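Local coordinates for DUF3501 family protein (Burkholderia pseudomallei K96243, PDB 3FJV) that is of unknown function, a DUF3501 family protein that joins an antiparallel sheet to surrounding helices and is found here as an assembly of two chains, at residues L4-L10 / I51-H56; Y15-R19 / H56-I61; H29-R33 / L44-T50. All coordinates share one frame; numbering follows the deposited sequence.

Contact 1 of 3, residues L4-L10 / I51-H56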
# COMPACT_ATOMS: atom_id res chain seq x y z
N LEU A 4 -17.34 17.77 -5.67
CA LEU A 4 -18.38 16.77 -5.81
C LEU A 4 -19.06 16.67 -4.48
O LEU A 4 -18.39 16.80 -3.44
CB LEU A 4 -17.79 15.40 -6.16
CG LEU A 4 -17.21 15.12 -7.54
CD1 LEU A 4 -16.64 13.72 -7.55
CD2 LEU A 4 -18.27 15.33 -8.65
N THR A 5 -20.35 16.39 -4.50
CA THR A 5 -21.18 16.23 -3.32
C THR A 5 -21.93 14.91 -3.44
O THR A 5 -21.89 14.27 -4.51
CB THR A 5 -22.22 17.38 -3.27
OG1 THR A 5 -23.28 17.08 -4.18
CG2 THR A 5 -21.57 18.71 -3.67
N ARG A 6 -22.64 14.49 -2.40
CA ARG A 6 -23.42 13.24 -2.48
C ARG A 6 -24.41 13.26 -3.65
O ARG A 6 -24.69 12.23 -4.25
CB ARG A 6 -24.14 12.93 -1.15
CG ARG A 6 -23.21 12.49 -0.02
CD ARG A 6 -23.98 11.85 1.13
NE ARG A 6 -24.97 12.76 1.72
CZ ARG A 6 -24.71 13.71 2.61
NH1 ARG A 6 -23.46 13.92 3.05
NH2 ARG A 6 -25.70 14.46 3.07
N ASP A 7 -24.93 14.44 -3.98
CA ASP A 7 -25.85 14.58 -5.13
C ASP A 7 -25.19 14.51 -6.50
O ASP A 7 -25.87 14.42 -7.52
CB ASP A 7 -26.57 15.91 -5.03
CG ASP A 7 -27.37 16.02 -3.77
OD1 ASP A 7 -27.84 14.95 -3.26
OD2 ASP A 7 -27.50 17.16 -3.29
N SER A 8 -23.87 14.56 -6.53
CA SER A 8 -23.14 14.38 -7.78
C SER A 8 -22.99 12.90 -8.17
O SER A 8 -22.54 12.61 -9.27
CB SER A 8 -21.74 14.98 -7.64
OG SER A 8 -21.80 16.25 -7.03
N LEU A 9 -23.32 12.00 -7.25
CA LEU A 9 -23.10 10.58 -7.42
C LEU A 9 -24.37 9.82 -7.75
O LEU A 9 -25.46 10.17 -7.32
CB LEU A 9 -22.55 10.00 -6.12
CG LEU A 9 -21.29 10.62 -5.55
CD1 LEU A 9 -20.90 9.92 -4.23
CD2 LEU A 9 -20.16 10.54 -6.59
N LEU A 10 -24.23 8.79 -8.55
CA LEU A 10 -25.29 7.84 -8.78
C LEU A 10 -25.48 6.95 -7.55
O LEU A 10 -24.57 6.74 -6.74
CB LEU A 10 -24.96 6.99 -10.01
CG LEU A 10 -24.80 7.75 -11.32
CD1 LEU A 10 -24.52 6.80 -12.44
CD2 LEU A 10 -26.03 8.62 -11.65
N ILE A 51 -12.18 11.04 -10.86
CA ILE A 51 -12.48 10.99 -9.42
C ILE A 51 -13.88 10.39 -9.17
O ILE A 51 -14.03 9.48 -8.37
CB ILE A 51 -12.29 12.38 -8.72
CG1 ILE A 51 -10.82 12.84 -8.85
CG2 ILE A 51 -12.63 12.24 -7.19
CD1 ILE A 51 -10.56 14.32 -8.50
N ARG A 52 -14.89 10.88 -9.89
CA ARG A 52 -16.27 10.37 -9.81
C ARG A 52 -16.33 8.86 -10.05
O ARG A 52 -17.01 8.13 -9.30
CB ARG A 52 -17.14 11.14 -10.79
CG ARG A 52 -18.60 10.96 -10.71
CD ARG A 52 -19.34 12.15 -11.32
NE ARG A 52 -20.77 11.89 -11.33
CZ ARG A 52 -21.42 11.22 -12.27
NH1 ARG A 52 -20.80 10.80 -13.36
NH2 ARG A 52 -22.71 10.96 -12.13
N TYR A 53 -15.59 8.39 -11.04
CA TYR A 53 -15.46 6.97 -11.32
C TYR A 53 -14.86 6.20 -10.14
O TYR A 53 -15.39 5.17 -9.73
CB TYR A 53 -14.59 6.77 -12.54
CG TYR A 53 -14.28 5.33 -12.87
CD1 TYR A 53 -15.26 4.51 -13.39
CD2 TYR A 53 -13.02 4.79 -12.67
CE1 TYR A 53 -15.02 3.17 -13.70
CE2 TYR A 53 -12.74 3.44 -13.03
CZ TYR A 53 -13.75 2.65 -13.53
OH TYR A 53 -13.53 1.34 -13.90
N GLN A 54 -13.76 6.69 -9.58
CA GLN A 54 -13.18 5.98 -8.49
C GLN A 54 -14.16 5.87 -7.33
O GLN A 54 -14.20 4.84 -6.66
CB GLN A 54 -11.87 6.63 -8.04
CG GLN A 54 -10.70 6.29 -8.95
CD GLN A 54 -9.49 7.14 -8.69
OE1 GLN A 54 -9.21 8.12 -9.44
NE2 GLN A 54 -8.78 6.80 -7.65
N ILE A 55 -14.87 6.95 -7.04
CA ILE A 55 -15.85 6.94 -5.94
C ILE A 55 -16.96 5.96 -6.25
O ILE A 55 -17.31 5.11 -5.44
CB ILE A 55 -16.43 8.34 -5.61
CG1 ILE A 55 -15.34 9.29 -5.10
CG2 ILE A 55 -17.55 8.22 -4.56
CD1 ILE A 55 -15.74 10.75 -5.24
N HIS A 56 -17.48 6.01 -7.47
CA HIS A 56 -18.50 5.06 -7.86
C HIS A 56 -18.01 3.59 -7.68
O HIS A 56 -18.74 2.71 -7.17
CB HIS A 56 -18.92 5.31 -9.31
CG HIS A 56 -19.87 6.47 -9.50
ND1 HIS A 56 -19.92 7.18 -10.68
CD2 HIS A 56 -20.86 6.95 -8.73
CE1 HIS A 56 -20.91 8.06 -10.62
NE2 HIS A 56 -21.50 7.94 -9.45
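Arg-52 reaches from helix 48-62 to the carbonyl of Ser-8 at the end of a short 3-10 turn, and with Leu-4 and His-56 it accounts for about half of the 378 Å² buried here. Its chain runs extended from CG to NE, with CG anti to the backbone N (chi1 -169°), which carries the guanidinium along the helix surface to the loop. NE gives Ser-8 O a nearly straight bond of 2.8 Å, lying in the guanidinium plane and close to the line of the carbonyl; NH2 of Arg-52 adds a weak second bond to the same oxygen. The imidazole of His-56 turns its edge to one guanidinium face, CE1 over the centre, 3.6 Å above the plane.

That ring points its NE2 at the next part of the loop. The backbone N of Leu-10 donates to His-56 NE2 over 3.0 Å, tilted 15° from the ring plane, and CB of Leu-10 lies beside the same nitrogen. Leu-4 works farther back along the helix: its CD1 branch rests against CA of Arg-52 and meets CD1 of Ile-55 at 3.9 Å, the two side chains running past each other in opposite directions. Between these two regions Leu-9 crosses Ile-55 at about a right angle, CD1 to CG2 at 3.8 Å, and Leu-9 also touches Ile-70 of helix 67-77. The loop before helix 12-30 thus packs on both helix 48-62 and helix 67-77.

The bond from Leu-10 N requires a lone pair on His-56 NE2, so a neutral ring with its proton on ND1 is the likely form, a state that the positive guanidinium lying against the ring's edge would probably favour.

Contact 2 of 3, residues Y15-R19 / H56-I61; sequences YAKVR and HEMLHI
Glu-57 holds two side chains of helix 12-30 with one carboxylate. Arg-19 meets it side-on: NE binds OE2 of Glu-57 and NH2 binds OE1 of Glu-57, each at 2.9 Å, both on syn lone pairs and both nearly straight (174°). Guanidinium and carboxylate are almost coplanar. The hydroxyl of Tyr-15 donates to OE2 of Glu-57 at 2.7 Å on the anti lone pair, so this oxygen takes two donors, and the double grip fixes the rotation of the carboxylate.

CH-pi and face contacts flank this network. CB of His-56 lies over the centre of the Tyr-15 ring, 3.5 Å from its centroid, as a CH-pi contact, while the two rings are slid apart and barely overlap. On Arg-19, His-60 covers one guanidinium face, and CD of Arg-19 stands over the imidazole, 3.8 Å from its centroid; CB of Ala-16 touches the edge of the same His-60 ring. These residues join two helices whose short segments run at 112° to each other, their axes 11.1 Å apart, a steep crossing bridged by long polar and aromatic side chains.

Arg-19 is extended from CG to NE, whereas Glu-57 folds at chi2 (-61°), turning its carboxylate back toward helix 12-30. Farther out, Gln-100 of the second subunit packs on Glu-57.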
# COMPACT_ATOMS: atom_id res chain seq x y z
N TYR A 15 -25.59 3.23 -10.76
CA TYR A 15 -24.22 2.96 -11.27
C TYR A 15 -24.06 1.56 -11.85
O TYR A 15 -23.43 1.38 -12.90
CB TYR A 15 -23.12 3.24 -10.22
CG TYR A 15 -21.74 3.05 -10.77
CD1 TYR A 15 -21.21 3.97 -11.69
CD2 TYR A 15 -20.95 1.97 -10.42
CE1 TYR A 15 -19.97 3.81 -12.23
CE2 TYR A 15 -19.68 1.80 -10.97
CZ TYR A 15 -19.21 2.73 -11.87
OH TYR A 15 -17.95 2.58 -12.41
N ALA A 16 -24.62 0.55 -11.18
CA ALA A 16 -24.46 -0.81 -11.63
C ALA A 16 -25.02 -0.96 -13.02
O ALA A 16 -24.46 -1.69 -13.81
CB ALA A 16 -25.13 -1.88 -10.63
N LYS A 17 -26.12 -0.25 -13.31
CA LYS A 17 -26.72 -0.26 -14.65
C LYS A 17 -25.79 0.33 -15.72
O LYS A 17 -25.83 -0.12 -16.86
CB LYS A 17 -28.08 0.45 -14.67
CG LYS A 17 -29.20 -0.40 -14.03
CD LYS A 17 -30.51 0.38 -13.81
CE LYS A 17 -31.72 -0.54 -13.62
NZ LYS A 17 -31.86 -1.22 -12.31
N VAL A 18 -24.91 1.27 -15.37
CA VAL A 18 -24.01 1.85 -16.39
C VAL A 18 -22.52 1.45 -16.22
O VAL A 18 -21.66 1.98 -16.91
CB VAL A 18 -24.15 3.41 -16.47
CG1 VAL A 18 -25.57 3.83 -16.96
CG2 VAL A 18 -23.78 4.13 -15.14
N ARG A 19 -22.21 0.55 -15.30
CA ARG A 19 -20.82 0.33 -14.90
C ARG A 19 -19.90 -0.10 -16.03
O ARG A 19 -18.83 0.44 -16.21
CB ARG A 19 -20.75 -0.65 -13.75
CG ARG A 19 -19.32 -0.99 -13.27
CD ARG A 19 -19.40 -1.91 -12.06
NE ARG A 19 -18.11 -2.02 -11.45
CZ ARG A 19 -17.53 -3.13 -11.05
NH1 ARG A 19 -18.14 -4.34 -11.12
NH2 ARG A 19 -16.33 -3.03 -10.50
N HIS A 56 -17.48 6.01 -7.47
CA HIS A 56 -18.50 5.06 -7.86
C HIS A 56 -18.01 3.59 -7.68
O HIS A 56 -18.74 2.71 -7.17
CB HIS A 56 -18.92 5.31 -9.31
CG HIS A 56 -19.87 6.47 -9.50
ND1 HIS A 56 -19.92 7.18 -10.68
CD2 HIS A 56 -20.86 6.95 -8.73
CE1 HIS A 56 -20.91 8.06 -10.62
NE2 HIS A 56 -21.50 7.94 -9.45
N GLU A 57 -16.78 3.34 -8.10
CA GLU A 57 -16.17 2.03 -8.01
C GLU A 57 -16.01 1.56 -6.55
O GLU A 57 -16.41 0.44 -6.19
CB GLU A 57 -14.83 2.02 -8.76
CG GLU A 57 -14.93 1.83 -10.30
CD GLU A 57 -15.56 0.51 -10.66
OE1 GLU A 57 -14.97 -0.53 -10.30
OE2 GLU A 57 -16.65 0.50 -11.25
N MSE A 58 -15.55 2.44 -5.69
CA MSE A 58 -15.44 2.11 -4.30
C MSE A 58 -16.79 1.77 -3.67
O MSE A 58 -16.93 0.74 -3.00
CB MSE A 58 -14.81 3.25 -3.49
CG MSE A 58 -14.60 2.93 -1.95
SE MSE A 58 -13.16 1.77 -1.52
CE MSE A 58 -11.75 3.08 -1.17
N LEU A 59 -17.76 2.65 -3.87
CA LEU A 59 -19.11 2.43 -3.38
C LEU A 59 -19.70 1.12 -3.90
O LEU A 59 -20.29 0.36 -3.12
CB LEU A 59 -20.02 3.61 -3.71
CG LEU A 59 -19.60 4.99 -3.18
CD1 LEU A 59 -20.50 6.12 -3.71
CD2 LEU A 59 -19.51 5.01 -1.64
N HIS A 60 -19.48 0.83 -5.18
CA HIS A 60 -20.02 -0.38 -5.80
C HIS A 60 -19.45 -1.69 -5.18
O HIS A 60 -20.20 -2.61 -4.75
CB HIS A 60 -19.76 -0.39 -7.30
CG HIS A 60 -20.22 -1.66 -8.00
ND1 HIS A 60 -21.52 -1.84 -8.42
CD2 HIS A 60 -19.57 -2.80 -8.30
CE1 HIS A 60 -21.64 -3.05 -8.96
NE2 HIS A 60 -20.47 -3.65 -8.91
N ILE A 61 -18.13 -1.72 -5.07
CA ILE A 61 -17.43 -2.90 -4.60
C ILE A 61 -17.69 -3.14 -3.10
O ILE A 61 -17.88 -4.28 -2.71
CB ILE A 61 -15.89 -2.79 -4.87
CG1 ILE A 61 -15.64 -2.95 -6.38
CG2 ILE A 61 -15.16 -3.88 -4.13
CD1 ILE A 61 -14.18 -2.47 -6.88

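Contact 3 of 3, residues H29-R33 / L44-T50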
# COMPACT_ATOMS: atom_id res chain seq x y z
N HIS A 29 -11.19 8.42 -21.60
CA HIS A 29 -10.85 9.73 -21.02
C HIS A 29 -9.40 9.76 -20.53
O HIS A 29 -8.69 10.77 -20.70
CB HIS A 29 -11.81 10.11 -19.90
CG HIS A 29 -11.56 11.48 -19.33
ND1 HIS A 29 -11.91 12.64 -19.99
CD2 HIS A 29 -10.97 11.87 -18.16
CE1 HIS A 29 -11.54 13.69 -19.26
NE2 HIS A 29 -10.97 13.25 -18.15
N LYS A 30 -8.97 8.68 -19.91
CA LYS A 30 -7.66 8.66 -19.26
C LYS A 30 -6.52 8.75 -20.27
O LYS A 30 -5.39 9.02 -19.91
CB LYS A 30 -7.49 7.44 -18.35
CG LYS A 30 -8.23 7.43 -17.06
CD LYS A 30 -7.99 6.12 -16.33
CE LYS A 30 -8.66 6.10 -15.01
NZ LYS A 30 -8.32 4.91 -14.23
N LYS A 31 -6.78 8.51 -21.56
CA LYS A 31 -5.78 8.75 -22.58
C LYS A 31 -5.34 10.18 -22.64
O LYS A 31 -4.22 10.46 -23.10
CB LYS A 31 -6.29 8.26 -23.99
CG LYS A 31 -6.38 6.75 -23.98
CD LYS A 31 -6.97 6.13 -25.23
CE LYS A 31 -7.17 4.62 -25.02
NZ LYS A 31 -8.01 3.94 -26.09
N ARG A 32 -6.17 11.12 -22.17
CA ARG A 32 -5.74 12.51 -22.09
C ARG A 32 -5.13 12.93 -20.76
O ARG A 32 -4.85 14.11 -20.55
CB ARG A 32 -6.95 13.41 -22.35
CG ARG A 32 -7.60 13.07 -23.70
CD ARG A 32 -8.38 14.24 -24.29
NE ARG A 32 -7.53 15.40 -24.55
CZ ARG A 32 -7.92 16.67 -24.45
NH1 ARG A 32 -9.18 16.98 -24.08
NH2 ARG A 32 -7.06 17.63 -24.72
N ARG A 33 -5.04 11.99 -19.83
CA ARG A 33 -4.67 12.31 -18.42
C ARG A 33 -3.45 11.54 -17.92
O ARG A 33 -2.87 11.88 -16.88
CB ARG A 33 -5.87 11.99 -17.52
CG ARG A 33 -7.19 12.68 -17.88
CD ARG A 33 -7.10 14.18 -17.86
NE ARG A 33 -6.76 14.68 -16.52
CZ ARG A 33 -6.82 15.94 -16.13
NH1 ARG A 33 -7.08 16.91 -17.01
NH2 ARG A 33 -6.55 16.25 -14.87
N LEU A 44 -1.42 9.55 -13.10
CA LEU A 44 -2.72 9.89 -13.64
C LEU A 44 -3.10 11.22 -13.08
O LEU A 44 -3.30 11.35 -11.86
CB LEU A 44 -3.78 8.85 -13.32
CG LEU A 44 -5.17 9.11 -13.98
CD1 LEU A 44 -5.11 8.83 -15.47
CD2 LEU A 44 -6.21 8.24 -13.26
N PHE A 45 -3.21 12.21 -13.97
CA PHE A 45 -3.72 13.52 -13.57
C PHE A 45 -5.22 13.44 -13.38
O PHE A 45 -5.96 13.03 -14.29
CB PHE A 45 -3.30 14.58 -14.57
CG PHE A 45 -1.87 14.91 -14.47
CD1 PHE A 45 -1.45 15.87 -13.55
CD2 PHE A 45 -0.92 14.19 -15.21
CE1 PHE A 45 -0.10 16.19 -13.42
CE2 PHE A 45 0.44 14.47 -15.09
CZ PHE A 45 0.87 15.48 -14.15
N GLU A 46 -5.67 13.79 -12.19
CA GLU A 46 -7.05 13.55 -11.76
C GLU A 46 -7.98 14.71 -12.08
O GLU A 46 -7.61 15.90 -11.96
CB GLU A 46 -7.10 13.20 -10.28
CG GLU A 46 -6.23 12.03 -9.88
CD GLU A 46 -6.86 10.62 -10.11
OE1 GLU A 46 -8.02 10.54 -10.59
OE2 GLU A 46 -6.21 9.61 -9.69
N ASP A 47 -9.19 14.38 -12.52
CA ASP A 47 -10.24 15.39 -12.77
C ASP A 47 -11.62 14.86 -12.36
O ASP A 47 -11.70 13.82 -11.70
CB ASP A 47 -10.18 15.87 -14.26
CG ASP A 47 -10.50 14.74 -15.27
OD1 ASP A 47 -11.10 13.70 -14.85
OD2 ASP A 47 -10.16 14.87 -16.48
N GLU A 48 -12.69 15.60 -12.67
CA GLU A 48 -14.04 15.18 -12.26
C GLU A 48 -14.36 13.74 -12.74
O GLU A 48 -14.91 12.91 -12.01
CB GLU A 48 -15.10 16.15 -12.77
CG GLU A 48 -16.51 15.81 -12.23
CD GLU A 48 -17.60 16.69 -12.76
OE1 GLU A 48 -17.48 17.22 -13.87
OE2 GLU A 48 -18.65 16.74 -12.11
N THR A 49 -14.02 13.45 -13.99
CA THR A 49 -14.30 12.15 -14.57
C THR A 49 -13.56 11.01 -13.83
O THR A 49 -14.17 10.01 -13.49
CB THR A 49 -13.97 12.16 -16.04
OG1 THR A 49 -14.79 13.13 -16.73
CG2 THR A 49 -14.19 10.79 -16.65
N THR A 50 -12.27 11.16 -13.63
CA THR A 50 -11.46 10.14 -13.01
C THR A 50 -11.85 9.95 -11.55
O THR A 50 -11.85 8.81 -11.06
CB THR A 50 -9.93 10.37 -13.12
OG1 THR A 50 -9.54 11.54 -12.40
CG2 THR A 50 -9.48 10.50 -14.60
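A very short hydrogen bond, 2.5 Å from His-29 NE2 to Asp-47 OD2, joins the end of helix 12-30 to the turn before helix 48-62. It is nearly straight (170°), and ring and carboxylate planes stand 46° apart. CB of Thr-49 lies over one face of the imidazole, displaced toward its rim, as a CH-pi contact 3.9 Å from the centroid. A chi1 of -177° swings the His-29 ring away from its backbone nitrogen into this corner.

The same OD2 of Asp-47 sits above the guanidinium of Arg-33, 3.4 Å from NE: an ion pair by charge alone, for no N-H points at it. NE of Arg-33 bonds instead to Phe-45 O at 2.9 Å, in the guanidinium plane but well above that of the carbonyl. Arg-33 bends at chi2 and chi3, which turns NE to that carbonyl, and its outer nitrogens are held by Asp-192 and Ser-188.

Asp-47 is also the N-cap of helix 48-62 and forms a capping box with Thr-50: Thr-50 N donates to Asp-47 OD1 at 3.1 Å, and Asp-47 N donates to Thr-50 OG1. That hydroxyl in turn donates to Glu-46 OE1 at 2.6 Å. On the strand side, Phe-45 N binds Arg-33 O at 2.9 Å, just before strand 34-37 pairs with strand 41-45. Leu-44 lies across the extended chain of Lys-30, with its CD2 against CE of that lysine at 3.7 Å.

All three contacts use helix 48-62, which they meet in order from its start: contact 3 at the cap, contact 1 next, contact 2 farther on. Contacts 1 and 2 have centres about 10 Å apart, share His-56 and touch through Leu-9 on Leu-59; contact 3 lies about 14 Å from the centre of contact 1 and 18 Å from that of contact 2. Helix 12-30 enters contacts 2 and 3 near its opposite ends. Along the chain the segments of contacts 1 and 2 alternate, and contact 3 is nested within both loops. The leading loop and the two helices are thereby tied together and, through contact 3, to the sheet edge at strands 34-37 and 41-45.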